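Local coordinates for protein N6 adenine specific DNA methylase (Encephalitozoon cuniculi, PDB 3Q87) that binds S-adenosylmethionine and, as the catalytic subunit of the Mtq2-Trm112 complex, methylates the translation termination factor eRF1, at residues T10-D15 against Y120-E125; D2-G7 against V83-Y88; D15-E20 against G35-Q40. All blocks are in the same frame, centred on the assembly; numbering follows the deposited sequence.

In the fold
The three contacts show how the N-terminal part of a Rossmann-like methyltransferase is fastened to its sheet around one cofactor. Contacts 1 and 3 share helix 8-20, which leans on strand 118-124 with one turn and on helix 36-41 with the next; their centres lie about 10 Å apart. Contact 2, centred about 10 Å from contact 1, lines the S-adenosylmethionine pocket near the N-terminal end of that helix. Thr10 of contact 1 belongs to the same pocket, and the side chain of Ile37 in contact 3 is about 4 Å from the cofactor. Strands 81-84 and 118-124 join contacts 1 and 2 through a probable backbone bond, Phe84 N to Tyr120 O (3.0 Å).

Contact 1 (T10-D15 against Y120-E125); sequences TYTLMD and YLLVIE. With SAM (S-adenosylmethionine), chain D.
Tyr120 offers helix 10-15 the root of its side chain rather than a face of its ring: its CB lies 4.3 Å from Leu13 CD1, while the ring leads away from segment 10-15, toward the C-terminal end of helix 8-20, where its hydroxyl is hydrogen-bonded to Glu20. The other flat group, the ring of Tyr11, belongs to the outer side of the helix, where Thr10 OG1 sits 4.0 Å above the ring plane, over its centre. The setting is the Rossmann-like fold of class I methyltransferases, in which helices pack on a central, largely parallel sheet. Here the helix runs against the direction of strand 120-124, with 144° between the two short axes and a closest approach of 9.5 Å.

Leu13 and Leu122 stand at the point where the backbones come closest, 6.8 Å from CA to CA, and most of the area buried falls on them. Leu122 holds CG anti to its backbone N (chi1 -179°), and this aims the branch across the interface, where CD1 comes within 4.3 Å of Leu13 CB. Leu13 reaches past it with its own CD1 toward Tyr120, thereby bridging two strand residues that face the same side of the sheet. From the adjoining strand 81-84, Val83 touches Leu13, and Ile37 of helix 36-41 touches it as well. Asn85, a cofactor-binding residue, lies against Leu122, and Thr10 at the start of the segment lines the same pocket.

At the edge of the apolar patch stands Thr12, whose side chain crosses that of Leu122 at about a right angle. Its hydroxyl has a polar partner in the carbonyl of Asp9, and the same OG1 brushes Leu122 CD1 at 4.1 Å.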
loop_
_atom_site.group_PDB
_atom_site.type_symbol
_atom_site.label_atom_id
_atom_site.label_comp_id
_atom_site.label_asym_id
_atom_site.label_seq_id
_atom_site.Cartn_x
_atom_site.Cartn_y
_atom_site.Cartn_z
ATOM N N THR B 10 7.243 -10.640 13.784
ATOM C CA THR B 10 7.237 -9.270 13.279
ATOM C C THR B 10 8.556 -8.567 13.628
ATOM O O THR B 10 9.137 -7.894 12.800
ATOM C CB THR B 10 6.019 -8.425 13.758
ATOM O OG1 THR B 10 6.452 -7.383 14.637
ATOM C CG2 THR B 10 4.977 -9.266 14.446
ATOM N N TYR B 11 9.043 -8.749 14.848
ATOM C CA TYR B 11 10.277 -8.066 15.236
ATOM C C TYR B 11 11.536 -8.524 14.482
ATOM O O TYR B 11 12.474 -7.753 14.324
ATOM C CB TYR B 11 10.468 -8.108 16.755
ATOM C CG TYR B 11 9.401 -7.313 17.463
ATOM C CD1 TYR B 11 9.227 -5.962 17.185
ATOM C CD2 TYR B 11 8.553 -7.905 18.383
ATOM C CE1 TYR B 11 8.249 -5.214 17.823
ATOM C CE2 TYR B 11 7.562 -7.169 19.017
ATOM C CZ TYR B 11 7.422 -5.825 18.735
ATOM O OH TYR B 11 6.448 -5.077 19.363
ATOM N N THR B 12 11.562 -9.761 14.005
ATOM C CA THR B 12 12.689 -10.169 13.172
ATOM C C THR B 12 12.618 -9.501 11.782
ATOM O O THR B 12 13.642 -9.131 11.215
ATOM C CB THR B 12 12.819 -11.711 13.028
ATOM O OG1 THR B 12 12.019 -12.167 11.938
ATOM C CG2 THR B 12 12.382 -12.416 14.294
ATOM N N LEU B 13 11.414 -9.341 11.239
ATOM C CA LEU B 13 11.258 -8.581 10.001
ATOM C C LEU B 13 11.704 -7.136 10.239
ATOM O O LEU B 13 12.511 -6.590 9.487
ATOM C CB LEU B 13 9.812 -8.664 9.467
ATOM C CG LEU B 13 9.460 -7.916 8.166
ATOM C CD1 LEU B 13 10.471 -8.191 7.071
ATOM C CD2 LEU B 13 8.025 -8.241 7.671
ATOM N N MET B 14 11.214 -6.533 11.315
ATOM C CA MET B 14 11.580 -5.161 11.631
ATOM C C MET B 14 13.090 -4.990 11.809
ATOM O O MET B 14 13.666 -4.007 11.334
ATOM C CB MET B 14 10.839 -4.682 12.878
ATOM C CG MET B 14 9.337 -4.576 12.655
ATOM S SD MET B 14 8.398 -4.004 14.099
ATOM C CE MET B 14 8.878 -2.272 14.198
ATOM N N ASP B 15 13.726 -5.937 12.494
ATOM C CA ASP B 15 15.169 -5.872 12.705
ATOM C C ASP B 15 15.911 -5.904 11.372
ATOM O O ASP B 15 16.829 -5.116 11.152
ATOM C CB ASP B 15 15.664 -7.010 13.609
ATOM C CG ASP B 15 15.374 -6.764 15.089
ATOM O OD1 ASP B 15 14.934 -5.648 15.458
ATOM O OD2 ASP B 15 15.589 -7.700 15.890
ATOM N N TYR B 120 10.423 -7.540 0.653
ATOM C CA TYR B 120 10.892 -8.247 1.847
ATOM C C TYR B 120 9.739 -9.132 2.312
ATOM O O TYR B 120 8.646 -8.635 2.595
ATOM C CB TYR B 120 11.281 -7.253 2.938
ATOM C CG TYR B 120 12.448 -6.365 2.556
ATOM C CD1 TYR B 120 13.755 -6.771 2.782
ATOM C CD2 TYR B 120 12.241 -5.132 1.943
ATOM C CE1 TYR B 120 14.835 -5.955 2.425
ATOM C CE2 TYR B 120 13.311 -4.316 1.581
ATOM C CZ TYR B 120 14.603 -4.734 1.826
ATOM O OH TYR B 120 15.664 -3.930 1.466
ATOM N N LEU B 121 9.971 -10.440 2.361
ATOM C CA LEU B 121 8.914 -11.396 2.682
ATOM C C LEU B 121 9.333 -12.283 3.851
ATOM O O LEU B 121 10.456 -12.758 3.887
ATOM C CB LEU B 121 8.596 -12.260 1.465
ATOM C CG LEU B 121 7.575 -13.386 1.641
ATOM C CD1 LEU B 121 6.171 -12.818 1.901
ATOM C CD2 LEU B 121 7.566 -14.271 0.392
ATOM N N LEU B 122 8.432 -12.498 4.805
ATOM C CA LEU B 122 8.716 -13.389 5.916
ATOM C C LEU B 122 8.047 -14.731 5.680
ATOM O O LEU B 122 6.903 -14.801 5.250
ATOM C CB LEU B 122 8.249 -12.796 7.254
ATOM C CG LEU B 122 8.536 -13.665 8.497
ATOM C CD1 LEU B 122 8.621 -12.801 9.735
ATOM C CD2 LEU B 122 7.497 -14.774 8.704
ATOM N N VAL B 123 8.781 -15.800 5.971
ATOM C CA VAL B 123 8.282 -17.139 5.789
ATOM C C VAL B 123 8.777 -17.974 6.974
ATOM O O VAL B 123 9.699 -17.570 7.653
ATOM C CB VAL B 123 8.794 -17.716 4.456
ATOM C CG1 VAL B 123 8.668 -19.200 4.452
ATOM C CG2 VAL B 123 8.042 -17.095 3.272
ATOM N N ILE B 124 8.142 -19.109 7.244
ATOM C CA ILE B 124 8.653 -20.023 8.259
ATOM C C ILE B 124 9.093 -21.346 7.627
ATOM O O ILE B 124 8.775 -21.625 6.481
ATOM C CB ILE B 124 7.628 -20.276 9.384
ATOM C CG1 ILE B 124 6.365 -20.925 8.823
ATOM C CG2 ILE B 124 7.308 -18.971 10.115
ATOM C CD1 ILE B 124 5.415 -21.421 9.902
ATOM N N GLU B 125 9.835 -22.152 8.379
ATOM C CA GLU B 125 10.402 -23.385 7.845
ATOM C C GLU B 125 9.329 -24.268 7.211
ATOM O O GLU B 125 9.553 -24.889 6.166
ATOM C CB GLU B 125 11.139 -24.148 8.948
ATOM C CG GLU B 125 12.103 -25.209 8.450
ATOM C CD GLU B 125 13.045 -25.674 9.551
ATOM O OE1 GLU B 125 14.065 -24.988 9.801
ATOM O OE2 GLU B 125 12.764 -26.719 10.172
HETATM N N SAM D . 2.339 -6.816 9.718
HETATM C CA SAM D . 1.828 -7.437 10.948
HETATM C C SAM D . 3.014 -7.913 11.800
HETATM O O SAM D . 2.914 -8.084 13.015
HETATM O OXT SAM D . 4.110 -8.138 11.290
HETATM C CB SAM D . 0.767 -8.550 10.719
HETATM C CG SAM D . 1.142 -9.915 10.090
HETATM S SD SAM D . -0.135 -11.249 10.093
HETATM C CE SAM D . 0.859 -12.751 10.214
HETATM C "C5'" SAM D . -0.660 -11.338 8.362
HETATM C "C4'" SAM D . -1.556 -10.149 8.054
HETATM O "O4'" SAM D . -2.015 -10.235 6.715
HETATM C "C3'" SAM D . -2.786 -10.086 8.948
HETATM O "O3'" SAM D . -2.910 -8.770 9.438
HETATM C "C2'" SAM D . -3.945 -10.405 8.025
HETATM O "O2'" SAM D . -5.138 -9.726 8.346
HETATM C "C1'" SAM D . -3.397 -9.936 6.697
HETATM N N9 SAM D . -3.956 -10.642 5.553
HETATM C C8 SAM D . -4.420 -11.934 5.466
HETATM N N7 SAM D . -4.826 -12.137 4.193
HETATM C C5 SAM D . -4.610 -10.989 3.483
HETATM C C6 SAM D . -4.819 -10.629 2.164
HETATM N N6 SAM D . -5.336 -11.511 1.315
HETATM N N1 SAM D . -4.486 -9.356 1.732
HETATM C C2 SAM D . -3.940 -8.426 2.601
HETATM N N3 SAM D . -3.730 -8.793 3.916
HETATM C C4 SAM D . -4.063 -10.042 4.336
#

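Contact 2 (D2-G7 against V83-Y88); sequences DWYEPG and VFNPPY. With SAM (S-adenosylmethionine), chain D.
Tyr4 is the residue through which the strip 2-7 reaches 83-88. Before it, Asp2 O is hydrogen-bonded to Asn53 ND2 and Trp3 touches Asn53. CG of Tyr4 is anti to its backbone N (chi1 -165°), which turns the ring over the S-adenosylmethionine. The transferable methyl, SAM CE, lies 3.5 Å above the ring plane, over its centre, and the sulfonium SD is 3.4 Å from Tyr4 CG; its positive charge would probably be favoured beside an aromatic face. The cofactor carboxylate O lies at the ring edge, in plane.

Beyond the ring, Tyr4 OH comes 3.6 Å from Tyr88 OH. Both hydroxyls are hydrogen-bonded to Asp9 OD2, which also receives a weak bond from Asn85 ND2. The main partner of Asn85 ND2 is SAM OXT, at 3.0 Å and a nearly straight 163°. The amide's other end, OD1, lies in plane at the edge of the Tyr88 ring. Pro86 O lies 3.5 Å from SAM CE, and Pro87 CG lies over the adenine, 3.3 Å from SAM C8. Asn85 to Tyr88 spell the NPPY motif of N6-adenine and PrmC-type methyltransferases, which in relatives receives the group to be methylated, as is probably the case here.

Further along, Pro6 touches Tyr11, and Gly7 takes the N-cap position of helix 8-20. The strip thus runs into that helix, while 83-88 continues strand 81-84 and lays Tyr88 against Leu122 and Ile124 of strand 118-124.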
loop_
_atom_site.group_PDB
_atom_site.type_symbol
_atom_site.label_atom_id
_atom_site.label_comp_id
_atom_site.label_asym_id
_atom_site.label_seq_id
_atom_site.Cartn_x
_atom_site.Cartn_y
_atom_site.Cartn_z
ATOM N N ASP B 2 -8.829 -10.629 17.379
ATOM C CA ASP B 2 -9.509 -9.705 16.480
ATOM C C ASP B 2 -8.567 -9.267 15.362
ATOM O O ASP B 2 -9.001 -8.975 14.251
ATOM C CB ASP B 2 -10.018 -8.489 17.253
ATOM C CG ASP B 2 -11.259 -8.797 18.087
ATOM O OD1 ASP B 2 -11.342 -8.315 19.239
ATOM O OD2 ASP B 2 -12.151 -9.519 17.591
ATOM N N TRP B 3 -7.273 -9.210 15.668
ATOM C CA TRP B 3 -6.267 -8.877 14.664
ATOM C C TRP B 3 -4.922 -9.447 15.095
ATOM O O TRP B 3 -4.736 -9.801 16.250
ATOM C CB TRP B 3 -6.187 -7.363 14.432
ATOM C CG TRP B 3 -5.757 -6.566 15.661
ATOM C CD1 TRP B 3 -4.512 -6.531 16.223
ATOM C CD2 TRP B 3 -6.573 -5.682 16.444
ATOM N NE1 TRP B 3 -4.503 -5.687 17.308
ATOM C CE2 TRP B 3 -5.756 -5.156 17.466
ATOM C CE3 TRP B 3 -7.908 -5.282 16.377
ATOM C CZ2 TRP B 3 -6.239 -4.262 18.419
ATOM C CZ3 TRP B 3 -8.383 -4.391 17.318
ATOM C CH2 TRP B 3 -7.553 -3.889 18.325
ATOM N N TYR B 4 -3.992 -9.547 14.165
ATOM C CA TYR B 4 -2.684 -10.107 14.474
ATOM C C TYR B 4 -1.846 -9.094 15.246
ATOM O O TYR B 4 -1.670 -7.964 14.799
ATOM C CB TYR B 4 -1.962 -10.502 13.185
ATOM C CG TYR B 4 -0.774 -11.403 13.422
ATOM C CD1 TYR B 4 -0.941 -12.784 13.510
ATOM C CD2 TYR B 4 0.503 -10.885 13.560
ATOM C CE1 TYR B 4 0.127 -13.621 13.729
ATOM C CE2 TYR B 4 1.593 -11.723 13.783
ATOM C CZ TYR B 4 1.394 -13.096 13.867
ATOM O OH TYR B 4 2.458 -13.956 14.078
ATOM N N GLU B 5 -1.320 -9.501 16.396
ATOM C CA GLU B 5 -0.575 -8.585 17.251
ATOM C C GLU B 5 0.926 -8.786 17.047
ATOM O O GLU B 5 1.348 -9.870 16.666
ATOM C CB GLU B 5 -0.956 -8.834 18.711
ATOM C CG GLU B 5 -2.411 -8.558 19.004
ATOM C CD GLU B 5 -2.870 -9.151 20.333
ATOM O OE1 GLU B 5 -2.009 -9.547 21.154
ATOM O OE2 GLU B 5 -4.101 -9.221 20.550
ATOM N N PRO B 6 1.733 -7.736 17.287
ATOM C CA PRO B 6 3.184 -7.845 17.080
ATOM C C PRO B 6 3.790 -9.000 17.884
ATOM O O PRO B 6 3.518 -9.092 19.074
ATOM C CB PRO B 6 3.710 -6.508 17.602
ATOM C CG PRO B 6 2.541 -5.564 17.449
ATOM C CD PRO B 6 1.335 -6.389 17.741
ATOM N N GLY B 7 4.570 -9.861 17.228
ATOM C CA GLY B 7 5.203 -11.012 17.858
ATOM C C GLY B 7 6.675 -11.061 17.492
ATOM O O GLY B 7 7.183 -10.138 16.854
ATOM N N VAL B 83 6.642 -4.834 1.654
ATOM C CA VAL B 83 7.020 -5.593 2.839
ATOM C C VAL B 83 5.798 -6.394 3.275
ATOM O O VAL B 83 4.696 -5.850 3.368
ATOM C CB VAL B 83 7.406 -4.651 4.002
ATOM C CG1 VAL B 83 7.759 -5.472 5.241
ATOM C CG2 VAL B 83 8.552 -3.722 3.589
ATOM N N PHE B 84 5.991 -7.673 3.569
ATOM C CA PHE B 84 4.861 -8.565 3.824
ATOM C C PHE B 84 5.189 -9.636 4.858
ATOM O O PHE B 84 5.951 -10.553 4.584
ATOM C CB PHE B 84 4.446 -9.241 2.515
ATOM C CG PHE B 84 3.119 -9.948 2.574
ATOM C CD1 PHE B 84 2.197 -9.658 3.565
ATOM C CD2 PHE B 84 2.778 -10.882 1.599
ATOM C CE1 PHE B 84 0.970 -10.297 3.594
ATOM C CE2 PHE B 84 1.547 -11.516 1.618
ATOM C CZ PHE B 84 0.647 -11.232 2.611
ATOM N N ASN B 85 4.614 -9.514 6.048
ATOM C CA ASN B 85 4.546 -10.648 6.959
ATOM C C ASN B 85 3.204 -11.315 6.691
ATOM O O ASN B 85 2.171 -10.809 7.101
ATOM C CB ASN B 85 4.679 -10.194 8.410
ATOM C CG ASN B 85 4.708 -11.361 9.394
ATOM O OD1 ASN B 85 4.719 -12.524 8.995
ATOM N ND2 ASN B 85 4.709 -11.050 10.678
ATOM N N PRO B 86 3.212 -12.441 5.954
ATOM C CA PRO B 86 1.966 -13.007 5.427
ATOM C C PRO B 86 1.295 -13.984 6.391
ATOM O O PRO B 86 1.938 -14.407 7.356
ATOM C CB PRO B 86 2.446 -13.757 4.185
ATOM C CG PRO B 86 3.812 -14.255 4.576
ATOM C CD PRO B 86 4.386 -13.238 5.558
ATOM N N PRO B 87 0.016 -14.327 6.146
ATOM C CA PRO B 87 -0.622 -15.434 6.881
ATOM C C PRO B 87 0.102 -16.704 6.478
ATOM O O PRO B 87 0.005 -17.100 5.326
ATOM C CB PRO B 87 -2.035 -15.507 6.298
ATOM C CG PRO B 87 -2.155 -14.393 5.315
ATOM C CD PRO B 87 -0.827 -13.792 5.061
ATOM N N TYR B 88 0.823 -17.329 7.393
ATOM C CA TYR B 88 1.725 -18.390 7.005
ATOM C C TYR B 88 1.444 -19.721 7.721
ATOM O O TYR B 88 2.197 -20.678 7.570
ATOM C CB TYR B 88 3.174 -17.940 7.240
ATOM C CG TYR B 88 3.504 -17.560 8.676
ATOM C CD1 TYR B 88 3.420 -18.499 9.699
ATOM C CD2 TYR B 88 3.939 -16.272 9.001
ATOM C CE1 TYR B 88 3.731 -18.168 11.009
ATOM C CE2 TYR B 88 4.254 -15.923 10.310
ATOM C CZ TYR B 88 4.144 -16.878 11.309
ATOM O OH TYR B 88 4.451 -16.555 12.608
HETATM N N SAM D . 2.339 -6.816 9.718
HETATM C CA SAM D . 1.828 -7.437 10.948
HETATM C C SAM D . 3.014 -7.913 11.800
HETATM O O SAM D . 2.914 -8.084 13.015
HETATM O OXT SAM D . 4.110 -8.138 11.290
HETATM C CB SAM D . 0.767 -8.550 10.719
HETATM C CG SAM D . 1.142 -9.915 10.090
HETATM S SD SAM D . -0.135 -11.249 10.093
HETATM C CE SAM D . 0.859 -12.751 10.214
HETATM C "C5'" SAM D . -0.660 -11.338 8.362
HETATM C "C4'" SAM D . -1.556 -10.149 8.054
HETATM O "O4'" SAM D . -2.015 -10.235 6.715
HETATM C "C3'" SAM D . -2.786 -10.086 8.948
HETATM O "O3'" SAM D . -2.910 -8.770 9.438
HETATM C "C2'" SAM D . -3.945 -10.405 8.025
HETATM O "O2'" SAM D . -5.138 -9.726 8.346
HETATM C "C1'" SAM D . -3.397 -9.936 6.697
HETATM N N9 SAM D . -3.956 -10.642 5.553
HETATM C C8 SAM D . -4.420 -11.934 5.466
HETATM N N7 SAM D . -4.826 -12.137 4.193
HETATM C C5 SAM D . -4.610 -10.989 3.483
HETATM C C6 SAM D . -4.819 -10.629 2.164
HETATM N N6 SAM D . -5.336 -11.511 1.315
HETATM N N1 SAM D . -4.486 -9.356 1.732
HETATM C C2 SAM D . -3.940 -8.426 2.601
HETATM N N3 SAM D . -3.730 -8.793 3.916
HETATM C C4 SAM D . -4.063 -10.042 4.336
#

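Contact 3 (D15-E20 against G35-Q40); sequences DALERE and GVITEQ
Between Ile37, which meets Leu17 across the contact, and Gln40, which meets Glu18, stands Thr38, whose OG1 is hydrogen-bonded to three side chains: Asp29, Thr32 and Ser49. That grip ties helix 36-40 to strands 26-30 and 46-51 and to the loop between strand 26-30 and the helix, and leaves the flank with Ile37 and Gln40 for the neighbouring helix. The two short helical axes run nearly parallel, 14° apart, at a closest approach of 11.3 Å, so side chains rather than backbones make the contact.

Deep in the interface, Leu17 CD1 packs on Ile37 CG2 at 3.9 Å, the two side chains crossing at about a right angle. CG2 of Ile37 is anti to its backbone N, which brings this branch, rather than the longer one, up to Leu17. Nearer the surface the contact turns polar. Glu18 bends at chi2 (58°) and curls its carboxylate back toward Gln40, whose chain is extended beyond CG. The modelled Gln40 OE1 is 3.0 Å from Glu18 OE1, and carboxylate and amide are nearly coplanar, their planes 15° apart. The same Gln40 OE1 lies 3.0 Å from Met14 O, two oxygens beside one, which is consistent with the amide being turned over in the model.

Gly35 takes the N-cap of the second helix with a positive phi, closing the glycine-containing loop that follows strand 26-30. Strand, loop and helix form the opening half of a beta-alpha-beta crossover, and Ile37 also touches the cofactor, an arrangement that matches the first conserved motif of Rossmann-like methyltransferases.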
loop_
_atom_site.group_PDB
_atom_site.type_symbol
_atom_site.label_atom_id
_atom_site.label_comp_id
_atom_site.label_asym_id
_atom_site.label_seq_id
_atom_site.Cartn_x
_atom_site.Cartn_y
_atom_site.Cartn_z
ATOM N N ASP B 15 13.726 -5.937 12.494
ATOM C CA ASP B 15 15.169 -5.872 12.705
ATOM C C ASP B 15 15.911 -5.904 11.372
ATOM O O ASP B 15 16.829 -5.116 11.152
ATOM C CB ASP B 15 15.664 -7.010 13.609
ATOM C CG ASP B 15 15.374 -6.764 15.089
ATOM O OD1 ASP B 15 14.934 -5.648 15.458
ATOM O OD2 ASP B 15 15.589 -7.700 15.890
ATOM N N ALA B 16 15.501 -6.795 10.471
ATOM C CA ALA B 16 16.147 -6.856 9.164
ATOM C C ALA B 16 15.949 -5.577 8.333
ATOM O O ALA B 16 16.880 -5.116 7.662
ATOM C CB ALA B 16 15.709 -8.086 8.395
ATOM N N LEU B 17 14.742 -5.013 8.379
ATOM C CA LEU B 17 14.438 -3.770 7.667
ATOM C C LEU B 17 15.306 -2.646 8.203
ATOM O O LEU B 17 15.781 -1.786 7.457
ATOM C CB LEU B 17 12.961 -3.392 7.827
ATOM C CG LEU B 17 11.952 -4.304 7.110
ATOM C CD1 LEU B 17 10.542 -3.993 7.551
ATOM C CD2 LEU B 17 12.079 -4.172 5.596
ATOM N N GLU B 18 15.510 -2.661 9.509
ATOM C CA GLU B 18 16.296 -1.622 10.142
ATOM C C GLU B 18 17.731 -1.617 9.617
ATOM O O GLU B 18 18.303 -0.555 9.363
ATOM C CB GLU B 18 16.273 -1.794 11.664
ATOM C CG GLU B 18 16.837 -0.608 12.411
ATOM C CD GLU B 18 16.108 0.677 12.084
ATOM O OE1 GLU B 18 14.906 0.617 11.727
ATOM O OE2 GLU B 18 16.739 1.754 12.186
ATOM N N ARG B 19 18.303 -2.802 9.437
ATOM C CA ARG B 19 19.696 -2.916 9.028
ATOM C C ARG B 19 19.869 -2.527 7.570
ATOM O O ARG B 19 20.921 -2.018 7.182
ATOM C CB ARG B 19 20.229 -4.332 9.273
ATOM C CG ARG B 19 20.063 -4.785 10.715
ATOM C CD ARG B 19 20.782 -6.097 10.996
ATOM N NE ARG B 19 19.945 -7.004 11.779
ATOM C CZ ARG B 19 19.376 -8.106 11.291
ATOM N NH1 ARG B 19 19.565 -8.456 10.020
ATOM N NH2 ARG B 19 18.623 -8.868 12.076
ATOM N N GLU B 20 18.829 -2.766 6.773
ATOM C CA GLU B 20 18.819 -2.373 5.368
ATOM C C GLU B 20 18.821 -0.857 5.208
ATOM O O GLU B 20 19.326 -0.337 4.225
ATOM C CB GLU B 20 17.586 -2.946 4.665
ATOM C CG GLU B 20 17.613 -4.438 4.469
ATOM C CD GLU B 20 18.598 -4.848 3.405
ATOM O OE1 GLU B 20 18.151 -5.220 2.298
ATOM O OE2 GLU B 20 19.818 -4.780 3.669
ATOM N N GLY B 35 -0.183 -1.815 12.331
ATOM C CA GLY B 35 0.789 -0.864 11.806
ATOM C C GLY B 35 2.108 -0.719 12.537
ATOM O O GLY B 35 2.783 0.299 12.393
ATOM N N VAL B 36 2.494 -1.731 13.309
ATOM C CA VAL B 36 3.787 -1.688 13.988
ATOM C C VAL B 36 4.938 -1.495 12.990
ATOM O O VAL B 36 5.855 -0.723 13.234
ATOM C CB VAL B 36 4.011 -2.932 14.911
ATOM C CG1 VAL B 36 4.317 -4.203 14.086
ATOM C CG2 VAL B 36 5.082 -2.656 15.937
ATOM N N ILE B 37 4.884 -2.171 11.849
ATOM C CA ILE B 37 5.943 -1.999 10.856
ATOM C C ILE B 37 5.836 -0.653 10.106
ATOM O O ILE B 37 6.852 0.015 9.842
ATOM C CB ILE B 37 5.987 -3.186 9.880
ATOM C CG1 ILE B 37 6.275 -4.479 10.646
ATOM C CG2 ILE B 37 7.054 -2.962 8.826
ATOM C CD1 ILE B 37 6.291 -5.728 9.748
ATOM N N THR B 38 4.606 -0.245 9.801
ATOM C CA THR B 38 4.345 1.075 9.227
ATOM C C THR B 38 4.958 2.186 10.086
ATOM O O THR B 38 5.582 3.117 9.576
ATOM C CB THR B 38 2.819 1.346 9.061
ATOM O OG1 THR B 38 2.302 0.552 7.990
ATOM C CG2 THR B 38 2.553 2.836 8.754
ATOM N N GLU B 39 4.773 2.075 11.393
ATOM C CA GLU B 39 5.321 3.048 12.336
ATOM C C GLU B 39 6.836 3.243 12.167
ATOM O O GLU B 39 7.342 4.367 12.224
ATOM C CB GLU B 39 5.006 2.621 13.771
ATOM C CG GLU B 39 5.110 3.758 14.794
ATOM C CD GLU B 39 4.649 3.328 16.183
ATOM O OE1 GLU B 39 3.849 4.060 16.799
ATOM O OE2 GLU B 39 5.082 2.255 16.656
ATOM N N GLN B 40 7.556 2.147 11.963
ATOM C CA GLN B 40 9.001 2.219 11.769
ATOM C C GLN B 40 9.354 2.737 10.365
ATOM O O GLN B 40 10.252 3.575 10.200
ATOM C CB GLN B 40 9.625 0.846 12.023
ATOM C CG GLN B 40 10.989 0.664 11.397
ATOM C CD GLN B 40 11.356 -0.798 11.217
ATOM O OE1 GLN B 40 12.485 -1.204 11.484
ATOM N NE2 GLN B 40 10.394 -1.598 10.768
#